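Local coordinates for protein SusD homolog (PDB 4F53) that probably binds glycans such as mucin O-glycans as a SusD-family outer-membrane lipoprotein of the gut bacterium Bacteroides ovatus, at residues 131-136 with 497-502; 241-246 with 330-335; 247-252 with 324-329; 475-480 with 507-512. All blocks are in the same frame, centred on the assembly; numbering follows the deposited sequence.

Contact 1: residues 131-136 with 497-502; sequences YGPIPY and ATLTQE
Pro133 lays the CG and CD corner of its ring against the backbone and side chain of Leu499, its CG 3.6 Å from Leu499 N and its CD 3.7 Å from Leu499 CD1. The leucine crosses the proline ring at about a right angle. With CG anti to its backbone N (chi1 170°), Leu499 also brings CD1 to 3.8 Å from Tyr131 O. Thr498 adds its methyl, CG2 3.9 Å from Pro133 CG, while its OG1 bonds to Ala494 O within the helix. One turn on, Glu502 OE1 passes 3.8 Å from Pro133 CG, but its carboxylate is held by the backbone N-H groups of Gln152 and Gln153, whose position at the start of helix 152-173 would probably favour the negative charge. An alanine in place of Pro133 would lack CG and CD and would probably lose most of the contact with Leu499, Thr498 and Glu502. At Gly132 (phi 99°) a CB would be jammed against Tyr131 O and would crowd Leu499 CD1 and Pro133 CD. No hydrogen bond joins the segments: helix 110-131 gives way at Gly132, and the loop after it packs through Pro133 on helix 489-502, a loop-to-helix contact of the helical, TPR-like SusD fold.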
# COMPACT_ATOMS: atom_id res chain seq x y z
N TYR A 131 -0.49 2.17 12.60
CA TYR A 131 -0.71 2.59 13.99
C TYR A 131 0.35 3.43 14.68
O TYR A 131 -0.01 4.20 15.57
CB TYR A 131 -0.92 1.33 14.86
CG TYR A 131 -2.23 0.65 14.52
CD1 TYR A 131 -3.44 1.13 15.02
CD2 TYR A 131 -2.26 -0.41 13.62
CE1 TYR A 131 -4.65 0.56 14.65
CE2 TYR A 131 -3.47 -0.98 13.22
CZ TYR A 131 -4.66 -0.47 13.72
OH TYR A 131 -5.84 -1.02 13.31
N GLY A 132 1.61 3.27 14.30
CA GLY A 132 2.72 3.94 14.97
C GLY A 132 3.33 2.94 15.94
O GLY A 132 3.67 1.84 15.50
N PRO A 133 3.42 3.24 17.26
CA PRO A 133 3.93 2.22 18.21
C PRO A 133 3.09 0.94 18.18
O PRO A 133 1.86 1.01 18.07
CB PRO A 133 3.82 2.92 19.59
CG PRO A 133 3.80 4.36 19.28
CD PRO A 133 3.06 4.48 17.97
N ILE A 134 3.75 -0.24 18.21
CA ILE A 134 3.05 -1.54 18.18
C ILE A 134 3.81 -2.58 19.05
O ILE A 134 5.03 -2.44 19.22
CB ILE A 134 2.90 -2.08 16.70
CG1 ILE A 134 4.27 -2.29 16.00
CG2 ILE A 134 1.91 -1.25 15.83
CD1 ILE A 134 4.29 -3.34 14.88
N PRO A 135 3.15 -3.66 19.52
CA PRO A 135 3.93 -4.75 20.15
C PRO A 135 4.79 -5.42 19.06
O PRO A 135 4.28 -5.80 18.00
CB PRO A 135 2.87 -5.69 20.74
CG PRO A 135 1.55 -5.06 20.46
CD PRO A 135 1.72 -4.02 19.42
N TYR A 136 6.12 -5.45 19.27
CA TYR A 136 7.04 -6.02 18.29
C TYR A 136 8.16 -6.86 18.97
O TYR A 136 8.05 -8.09 19.02
CB TYR A 136 7.61 -4.94 17.34
CG TYR A 136 8.33 -5.53 16.14
CD1 TYR A 136 7.62 -6.21 15.15
CD2 TYR A 136 9.71 -5.47 16.03
CE1 TYR A 136 8.28 -6.83 14.08
CE2 TYR A 136 10.38 -6.06 14.96
CZ TYR A 136 9.66 -6.75 13.99
OH TYR A 136 10.31 -7.36 12.95
N ALA A 497 1.21 7.43 24.90
CA ALA A 497 2.20 8.37 25.40
C ALA A 497 3.44 8.37 24.49
O ALA A 497 3.95 9.43 24.15
CB ALA A 497 2.57 8.04 26.83
N THR A 498 3.87 7.17 24.02
CA THR A 498 5.01 7.02 23.09
C THR A 498 4.66 7.65 21.72
O THR A 498 5.50 8.35 21.14
CB THR A 498 5.37 5.52 22.95
OG1 THR A 498 5.75 5.00 24.21
CG2 THR A 498 6.47 5.28 21.96
N LEU A 499 3.43 7.40 21.23
CA LEU A 499 2.91 7.92 19.96
C LEU A 499 2.98 9.45 19.95
O LEU A 499 3.44 10.04 18.97
CB LEU A 499 1.46 7.43 19.74
CG LEU A 499 0.64 8.06 18.58
CD1 LEU A 499 1.07 7.51 17.21
CD2 LEU A 499 -0.84 7.87 18.80
N THR A 500 2.53 10.07 21.03
CA THR A 500 2.51 11.52 21.23
C THR A 500 3.93 12.07 21.25
O THR A 500 4.22 13.01 20.50
CB THR A 500 1.72 11.84 22.51
OG1 THR A 500 0.36 11.53 22.24
CG2 THR A 500 1.85 13.31 22.96
N GLN A 501 4.83 11.46 22.06
CA GLN A 501 6.22 11.89 22.21
C GLN A 501 6.98 11.83 20.86
O GLN A 501 7.73 12.75 20.56
CB GLN A 501 6.93 11.09 23.32
CG GLN A 501 8.39 11.48 23.60
CD GLN A 501 9.38 10.78 22.67
OE1 GLN A 501 9.36 9.55 22.50
NE2 GLN A 501 10.24 11.57 22.02
N GLU A 502 6.76 10.78 20.03
CA GLU A 502 7.42 10.65 18.71
C GLU A 502 6.80 11.54 17.64
O GLU A 502 7.39 11.70 16.58
CB GLU A 502 7.28 9.22 18.18
CG GLU A 502 7.98 8.13 18.95
CD GLU A 502 7.95 6.84 18.15
OE1 GLU A 502 6.86 6.24 17.97
OE2 GLU A 502 9.04 6.46 17.65

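Contact 2: residues 241-246 with 330-335; sequences AYRKVA and DNIVVF
Strands 241-243 and 332-335 form a two-stranded antiparallel sheet broken by a classic beta bulge, in which Val334 and Phe335 both lie opposite Ala241. Ala241 O accepts two N-H groups in its carbonyl plane, from Val334 N at 2.9 Å and from Phe335 N at 3.1 Å, and Ala241 N donates back to Phe335 O at 2.7 Å. The near-helical backbone of Val334 (phi -102°, psi -50°) makes room for the extra residue. Beyond the bulge, Arg243 and Ile332 resume as a hydrogen-bonded pair.

Tyr242 sits on the face it shares with Val333. Its CB lies 3.8 Å from Ile332 O and also touches Asn331 CB. CG stands anti to the carbonyl carbon (chi1 -57°), which turns the ring alongside Val333; there CD1 and then CE1 meet the valine methyls, with CG2 at the ring edge, 3.9 Å from CE1. At the tip, a weak hydrogen bond links OH and Arg336 NH1. On the other face Arg243 runs beside Ile332, whose CD1 comes to the guanidinium edge, and NH2 forms a salt bridge with Glu42. Val245 crosses Ile332 at about a right angle, Val245 CG1 3.8 Å from Ile332 CG1. Where the strands part, one water accepts from Val245 N at 3.0 Å and donates to Asn331 OD1 at 2.6 Å.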
# COMPACT_ATOMS: atom_id res chain seq x y z
N ALA A 241 7.79 -9.04 -7.01
CA ALA A 241 7.17 -10.09 -6.19
C ALA A 241 5.66 -10.13 -6.43
O ALA A 241 4.95 -9.18 -6.15
CB ALA A 241 7.48 -9.88 -4.70
N TYR A 242 5.20 -11.26 -7.01
CA TYR A 242 3.81 -11.54 -7.37
C TYR A 242 3.47 -12.92 -6.86
O TYR A 242 4.16 -13.87 -7.21
CB TYR A 242 3.60 -11.46 -8.91
CG TYR A 242 4.00 -10.11 -9.48
CD1 TYR A 242 3.12 -9.04 -9.45
CD2 TYR A 242 5.27 -9.91 -10.02
CE1 TYR A 242 3.49 -7.79 -9.94
CE2 TYR A 242 5.65 -8.67 -10.52
CZ TYR A 242 4.76 -7.61 -10.48
OH TYR A 242 5.12 -6.39 -10.99
N ARG A 243 2.46 -13.04 -6.00
CA ARG A 243 2.13 -14.34 -5.43
C ARG A 243 1.07 -15.06 -6.24
O ARG A 243 0.02 -14.49 -6.54
CB ARG A 243 1.66 -14.21 -3.96
CG ARG A 243 1.64 -15.55 -3.22
CD ARG A 243 1.36 -15.42 -1.73
NE ARG A 243 0.50 -16.51 -1.23
CZ ARG A 243 -0.82 -16.61 -1.47
NH1 ARG A 243 -1.46 -15.68 -2.19
NH2 ARG A 243 -1.51 -17.64 -0.99
N LYS A 244 1.33 -16.33 -6.57
CA LYS A 244 0.38 -17.20 -7.27
C LYS A 244 -0.65 -17.57 -6.22
O LYS A 244 -0.29 -18.12 -5.16
CB LYS A 244 1.09 -18.41 -7.92
CG LYS A 244 0.13 -19.47 -8.45
CD LYS A 244 0.84 -20.67 -9.01
CE LYS A 244 -0.13 -21.68 -9.57
NZ LYS A 244 0.59 -22.89 -10.05
N VAL A 245 -1.92 -17.18 -6.47
CA VAL A 245 -3.01 -17.38 -5.51
C VAL A 245 -3.19 -18.88 -5.20
O VAL A 245 -2.96 -19.73 -6.07
CB VAL A 245 -4.36 -16.71 -5.91
CG1 VAL A 245 -4.18 -15.20 -6.09
CG2 VAL A 245 -4.99 -17.35 -7.15
N ALA A 246 -3.54 -19.18 -3.95
CA ALA A 246 -3.81 -20.56 -3.52
C ALA A 246 -5.19 -20.97 -3.99
O ALA A 246 -5.36 -22.10 -4.44
CB ALA A 246 -3.69 -20.69 -2.01
N ASP A 330 -5.70 -14.27 -11.20
CA ASP A 330 -4.67 -13.23 -11.25
C ASP A 330 -3.80 -13.24 -10.02
O ASP A 330 -4.30 -13.43 -8.90
CB ASP A 330 -5.30 -11.83 -11.44
CG ASP A 330 -5.88 -11.59 -12.83
OD1 ASP A 330 -5.64 -12.42 -13.75
OD2 ASP A 330 -6.60 -10.60 -13.00
N ASN A 331 -2.50 -13.00 -10.21
CA ASN A 331 -1.53 -12.94 -9.11
C ASN A 331 -1.76 -11.77 -8.20
O ASN A 331 -2.22 -10.70 -8.63
CB ASN A 331 -0.09 -12.84 -9.64
CG ASN A 331 0.38 -14.02 -10.40
OD1 ASN A 331 -0.08 -15.16 -10.19
ND2 ASN A 331 1.31 -13.77 -11.26
N ILE A 332 -1.41 -11.97 -6.94
CA ILE A 332 -1.46 -10.90 -5.96
C ILE A 332 -0.15 -10.09 -6.10
O ILE A 332 0.92 -10.67 -6.27
CB ILE A 332 -1.75 -11.47 -4.56
CG1 ILE A 332 -3.26 -11.87 -4.48
CG2 ILE A 332 -1.39 -10.44 -3.51
CD1 ILE A 332 -3.74 -12.46 -3.20
N VAL A 333 -0.25 -8.76 -6.12
CA VAL A 333 0.88 -7.87 -6.30
C VAL A 333 1.48 -7.59 -4.92
O VAL A 333 0.82 -6.96 -4.09
CB VAL A 333 0.48 -6.57 -7.06
CG1 VAL A 333 1.64 -5.58 -7.12
CG2 VAL A 333 -0.06 -6.89 -8.47
N VAL A 334 2.74 -8.04 -4.69
CA VAL A 334 3.38 -7.87 -3.38
C VAL A 334 4.39 -6.69 -3.39
O VAL A 334 4.33 -5.84 -2.51
CB VAL A 334 4.03 -9.20 -2.87
CG1 VAL A 334 4.64 -9.01 -1.49
CG2 VAL A 334 3.01 -10.35 -2.86
N PHE A 335 5.29 -6.64 -4.37
CA PHE A 335 6.32 -5.62 -4.45
C PHE A 335 6.83 -5.54 -5.89
O PHE A 335 7.56 -6.42 -6.37
CB PHE A 335 7.46 -5.94 -3.45
CG PHE A 335 8.39 -4.83 -3.01
CD1 PHE A 335 8.57 -3.69 -3.79
CD2 PHE A 335 9.18 -4.97 -1.86
CE1 PHE A 335 9.48 -2.71 -3.43
CE2 PHE A 335 10.08 -3.98 -1.49
CZ PHE A 335 10.22 -2.85 -2.27
O HOH W 1 -2.27 -16.26 -9.26

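Contact 3: residues 247-252 with 324-329; sequences DHNPWQ and MKVTTS
The start of helix 250-257 is N-capped by Asn249, whose OD1 accepts Trp251 N at 3.0 Å, and the loop 324-329 runs against this capped end. Asn249 CG is anti to its backbone N (chi1 -170°), which brings OD1 to the N-H of Trp251, while its ND2 bonds to Asp330 O; gripped at both ends, the amide has a fixed flip. Its backbone N donates to Thr328 O at 2.7 Å, in the carbonyl plane and on a lone pair.

Further along, selenomethionine Met324 extends to Trp251 in a Met-aromatic contact: SE lies 4.5 Å from the centroid of the five-membered ring, obliquely at 42° from its normal. Val326 wedges its two methyls against the helix, CG2 4.0 Å from Trp251 CB and CG1 near Gln252 CA. Gln252 bends at chi2 so that its amide runs beside Thr328, OE1 3.4 Å from the methyl CG2.

At the exposed end, His248 ND1 donates to Asp247 OD2 at 2.6 Å, in the imidazole plane and on the anti lone pair of the carboxylate. His248 NE2 is hydrogen-bonded to Glu44 OE1, so a carboxylate at each ring nitrogen would probably favour the doubly protonated, positively charged imidazole.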
# COMPACT_ATOMS: atom_id res chain seq x y z
N ASP A 247 -6.16 -20.04 -3.94
CA ASP A 247 -7.53 -20.32 -4.37
C ASP A 247 -8.03 -19.25 -5.37
O ASP A 247 -8.34 -19.60 -6.51
CB ASP A 247 -8.46 -20.44 -3.16
CG ASP A 247 -9.83 -20.96 -3.55
OD1 ASP A 247 -9.95 -22.18 -3.81
OD2 ASP A 247 -10.76 -20.14 -3.68
N HIS A 248 -8.17 -17.99 -4.95
CA HIS A 248 -8.61 -16.94 -5.86
C HIS A 248 -8.13 -15.57 -5.45
O HIS A 248 -7.91 -15.32 -4.26
CB HIS A 248 -10.15 -16.93 -6.00
CG HIS A 248 -10.91 -16.62 -4.75
ND1 HIS A 248 -11.27 -17.62 -3.85
CD2 HIS A 248 -11.41 -15.43 -4.33
CE1 HIS A 248 -11.96 -17.01 -2.90
NE2 HIS A 248 -12.07 -15.69 -3.14
N ASN A 249 -8.00 -14.66 -6.42
CA ASN A 249 -7.66 -13.26 -6.17
C ASN A 249 -8.90 -12.58 -5.54
O ASN A 249 -9.98 -12.60 -6.15
CB ASN A 249 -7.21 -12.54 -7.45
CG ASN A 249 -6.64 -11.18 -7.18
OD1 ASN A 249 -7.24 -10.35 -6.52
ND2 ASN A 249 -5.46 -10.92 -7.71
N PRO A 250 -8.76 -12.00 -4.32
CA PRO A 250 -9.93 -11.43 -3.62
C PRO A 250 -10.53 -10.20 -4.33
O PRO A 250 -11.70 -9.94 -4.14
CB PRO A 250 -9.37 -11.05 -2.24
CG PRO A 250 -7.90 -10.85 -2.46
CD PRO A 250 -7.54 -11.91 -3.47
N TRP A 251 -9.75 -9.47 -5.14
CA TRP A 251 -10.23 -8.30 -5.89
C TRP A 251 -11.33 -8.65 -6.87
O TRP A 251 -12.18 -7.80 -7.14
CB TRP A 251 -9.10 -7.61 -6.63
CG TRP A 251 -8.16 -6.93 -5.68
CD1 TRP A 251 -6.96 -7.41 -5.22
CD2 TRP A 251 -8.37 -5.67 -5.03
NE1 TRP A 251 -6.40 -6.51 -4.34
CE2 TRP A 251 -7.25 -5.44 -4.19
CE3 TRP A 251 -9.41 -4.72 -5.07
CZ2 TRP A 251 -7.12 -4.25 -3.44
CZ3 TRP A 251 -9.29 -3.57 -4.27
CH2 TRP A 251 -8.15 -3.34 -3.49
N GLN A 252 -11.34 -9.90 -7.39
CA GLN A 252 -12.40 -10.38 -8.28
C GLN A 252 -13.74 -10.38 -7.53
O GLN A 252 -14.77 -10.08 -8.11
CB GLN A 252 -12.07 -11.77 -8.84
CG GLN A 252 -13.11 -12.26 -9.87
CD GLN A 252 -14.27 -13.02 -9.23
OE1 GLN A 252 -14.25 -13.46 -8.06
NE2 GLN A 252 -15.33 -13.19 -9.95
N MSE A 324 -12.26 -2.63 -11.89
CA MSE A 324 -10.96 -3.28 -12.09
C MSE A 324 -11.09 -4.44 -13.05
O MSE A 324 -12.10 -5.15 -13.03
CB MSE A 324 -10.41 -3.76 -10.73
CG MSE A 324 -8.99 -4.29 -10.74
SE MSE A 324 -8.46 -4.65 -8.88
CE MSE A 324 -6.76 -5.55 -9.20
N LYS A 325 -10.08 -4.62 -13.91
CA LYS A 325 -9.96 -5.76 -14.83
C LYS A 325 -9.28 -6.82 -14.01
O LYS A 325 -8.12 -6.63 -13.62
CB LYS A 325 -9.16 -5.36 -16.09
CG LYS A 325 -9.55 -6.13 -17.34
CD LYS A 325 -8.90 -5.57 -18.60
CE LYS A 325 -9.56 -4.29 -19.06
NZ LYS A 325 -9.46 -4.09 -20.53
N VAL A 326 -9.99 -7.88 -13.61
CA VAL A 326 -9.40 -8.88 -12.70
C VAL A 326 -10.13 -10.19 -12.79
O VAL A 326 -11.36 -10.20 -12.90
CB VAL A 326 -9.35 -8.34 -11.21
CG1 VAL A 326 -10.74 -7.97 -10.67
CG2 VAL A 326 -8.59 -9.27 -10.26
N THR A 327 -9.38 -11.31 -12.75
CA THR A 327 -9.95 -12.66 -12.69
C THR A 327 -9.50 -13.35 -11.38
O THR A 327 -8.58 -12.88 -10.71
CB THR A 327 -9.61 -13.53 -13.91
OG1 THR A 327 -8.28 -13.99 -13.83
CG2 THR A 327 -9.89 -12.84 -15.22
N THR A 328 -10.16 -14.46 -11.03
CA THR A 328 -9.86 -15.21 -9.82
C THR A 328 -8.42 -15.77 -9.83
O THR A 328 -7.84 -15.97 -8.78
CB THR A 328 -10.86 -16.35 -9.63
OG1 THR A 328 -10.80 -17.22 -10.75
CG2 THR A 328 -12.29 -15.87 -9.40
N SER A 329 -7.85 -16.00 -11.00
CA SER A 329 -6.53 -16.61 -11.06
C SER A 329 -5.39 -15.58 -11.14
O SER A 329 -4.22 -15.99 -11.09
CB SER A 329 -6.45 -17.58 -12.23
OG SER A 329 -6.61 -16.87 -13.45

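Contact 4: residues 475-480 with 507-512; sequences ARRMPY and RGDTMA
Arg477 and Asp509 cross at about a right angle, their guanidinium and carboxylate planes 50° apart, in an end-on salt bridge directed at a single oxygen. NH1 approaches Asp509 OD1 at 2.8 Å on the anti lone pair, while NH2 reaches the same OD1 at 3.2 Å from above the carboxylate plane. The syn lone pair of OD1 takes Tyr480 N at 3.1 Å, so three donors grip one atom. Asp509 OD2 is held by Tyr485 OH and by a water that also donates to Tyr480 O.

The arginine starts with CG in the crowded position between N and the carbonyl carbon (chi1 69°) and bends at chi3. This sets NH1 3.0 Å from Thr510 O, a second hydrogen bond made from above that carbonyl plane, and places NH2 3.5 Å above the centre of the Tyr480 ring. The carboxylate itself is tilted 47° to the same ring. Two turns shape the tail after helix 489-502 where it runs along 475-480: Asp509 is the centre of an inverse gamma turn, and Thr510 OG1 accepts Ala512 N in an ST turn. A leucine in place of Arg477 would remove the NH1 and NH2 donors, leaving Tyr480 N to bind Asp509 OD1, and would probably loosen this tail.

At the other end, Arg476 N donates to Met511 O at 2.7 Å, almost along the C=O axis. Selenomethionines Met511 and Met478 run side by side pointing the same way, Met511 CE 3.7 Å from Met478 SE, while Pro479 crosses Met511 obliquely, Pro479 CD 3.9 Å from Met511 CG.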
# COMPACT_ATOMS: atom_id res chain seq x y z
N ALA A 475 -6.82 10.60 6.71
CA ALA A 475 -6.42 9.74 7.82
C ALA A 475 -4.88 9.56 7.82
O ALA A 475 -4.29 9.24 6.80
CB ALA A 475 -7.12 8.38 7.71
N ARG A 476 -4.26 9.81 8.96
CA ARG A 476 -2.81 9.74 9.13
C ARG A 476 -2.41 8.44 9.80
O ARG A 476 -1.25 8.04 9.76
CB ARG A 476 -2.31 10.95 9.96
CG ARG A 476 -2.79 12.31 9.44
CD ARG A 476 -2.54 12.47 7.95
NE ARG A 476 -1.12 12.56 7.66
CZ ARG A 476 -0.62 12.98 6.51
NH1 ARG A 476 -1.43 13.28 5.50
NH2 ARG A 476 0.69 13.11 6.35
N ARG A 477 -3.40 7.79 10.40
CA ARG A 477 -3.22 6.51 11.08
C ARG A 477 -4.60 5.97 11.48
O ARG A 477 -5.62 6.60 11.19
CB ARG A 477 -2.30 6.68 12.33
CG ARG A 477 -2.94 7.49 13.45
CD ARG A 477 -2.08 7.61 14.68
NE ARG A 477 -1.96 6.37 15.45
CZ ARG A 477 -2.74 6.02 16.47
NH1 ARG A 477 -3.79 6.77 16.80
NH2 ARG A 477 -2.51 4.89 17.12
N MSE A 478 -4.61 4.81 12.13
CA MSE A 478 -5.80 4.23 12.71
C MSE A 478 -5.66 4.31 14.21
O MSE A 478 -4.54 4.14 14.71
CB MSE A 478 -6.01 2.77 12.24
CG MSE A 478 -6.41 2.67 10.77
SE MSE A 478 -8.20 3.31 10.39
CE MSE A 478 -9.26 2.07 11.47
N PRO A 479 -6.76 4.58 14.95
CA PRO A 479 -6.67 4.57 16.42
C PRO A 479 -6.62 3.13 16.94
O PRO A 479 -7.10 2.22 16.27
CB PRO A 479 -7.94 5.29 16.86
CG PRO A 479 -8.93 5.03 15.77
CD PRO A 479 -8.16 4.78 14.50
N TYR A 480 -6.04 2.92 18.12
CA TYR A 480 -5.96 1.58 18.71
C TYR A 480 -7.35 1.05 19.01
O TYR A 480 -8.20 1.82 19.49
CB TYR A 480 -5.10 1.58 20.00
CG TYR A 480 -3.65 1.94 19.77
CD1 TYR A 480 -2.87 1.22 18.87
CD2 TYR A 480 -3.04 2.97 20.48
CE1 TYR A 480 -1.53 1.54 18.66
CE2 TYR A 480 -1.70 3.30 20.27
CZ TYR A 480 -0.96 2.59 19.35
OH TYR A 480 0.36 2.89 19.13
N ARG A 507 -2.25 14.67 18.15
CA ARG A 507 -3.72 14.78 18.12
C ARG A 507 -4.42 13.64 18.90
O ARG A 507 -5.59 13.36 18.65
CB ARG A 507 -4.22 14.81 16.65
CG ARG A 507 -3.69 15.96 15.79
CD ARG A 507 -4.16 17.32 16.29
NE ARG A 507 -3.73 18.40 15.40
CZ ARG A 507 -2.56 19.03 15.47
NH1 ARG A 507 -1.67 18.69 16.40
NH2 ARG A 507 -2.27 20.00 14.62
N GLY A 508 -3.69 13.01 19.84
CA GLY A 508 -4.20 11.92 20.67
C GLY A 508 -4.26 10.61 19.92
O GLY A 508 -3.74 10.50 18.79
N ASP A 509 -4.92 9.60 20.52
CA ASP A 509 -5.08 8.30 19.86
C ASP A 509 -6.23 8.41 18.87
O ASP A 509 -7.33 7.90 19.11
CB ASP A 509 -5.29 7.17 20.88
CG ASP A 509 -5.40 5.78 20.27
OD1 ASP A 509 -4.92 5.59 19.12
OD2 ASP A 509 -5.96 4.90 20.94
N THR A 510 -5.97 9.15 17.77
CA THR A 510 -6.97 9.37 16.75
C THR A 510 -6.35 9.15 15.36
O THR A 510 -5.14 8.90 15.24
CB THR A 510 -7.58 10.79 16.85
OG1 THR A 510 -6.67 11.74 16.34
CG2 THR A 510 -8.03 11.19 18.27
N MSE A 511 -7.17 9.30 14.33
CA MSE A 511 -6.76 9.22 12.94
C MSE A 511 -5.92 10.43 12.50
O MSE A 511 -5.30 10.38 11.43
CB MSE A 511 -8.00 9.13 12.05
CG MSE A 511 -8.67 7.77 12.08
SE MSE A 511 -10.11 7.74 10.76
CE MSE A 511 -10.79 5.91 11.06
N ALA A 512 -5.88 11.50 13.31
CA ALA A 512 -5.25 12.77 12.97
C ALA A 512 -3.79 12.84 13.36
O ALA A 512 -3.06 13.68 12.82
CB ALA A 512 -6.03 13.91 13.61
O HOH W 2 -8.58 4.41 20.37

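In the fold
The four contacts form two pairs on opposite sides of the chain's centre. Contacts 1 and 4, with centres 11 Å apart, are joined where Tyr480 OH lies 2.6 Å from Pro133 O and Arg477 NE 2.9 Å from Tyr131 O, both hydrogen bonds; along the chain their segments alternate. Contacts 2 and 3 are also 11 Å apart between centres, with contact 3 nested inside the loop closed by contact 2; they touch where Ile332 CD1 packs 3.8 Å from Pro250 CD. Centres of contacts 1 and 3 are 35 Å apart. A bound calcium ion lies about 12 Å from the Tyr242 side chain, and a glycerol, probably from crystallisation, about 4 Å from that of Ala512.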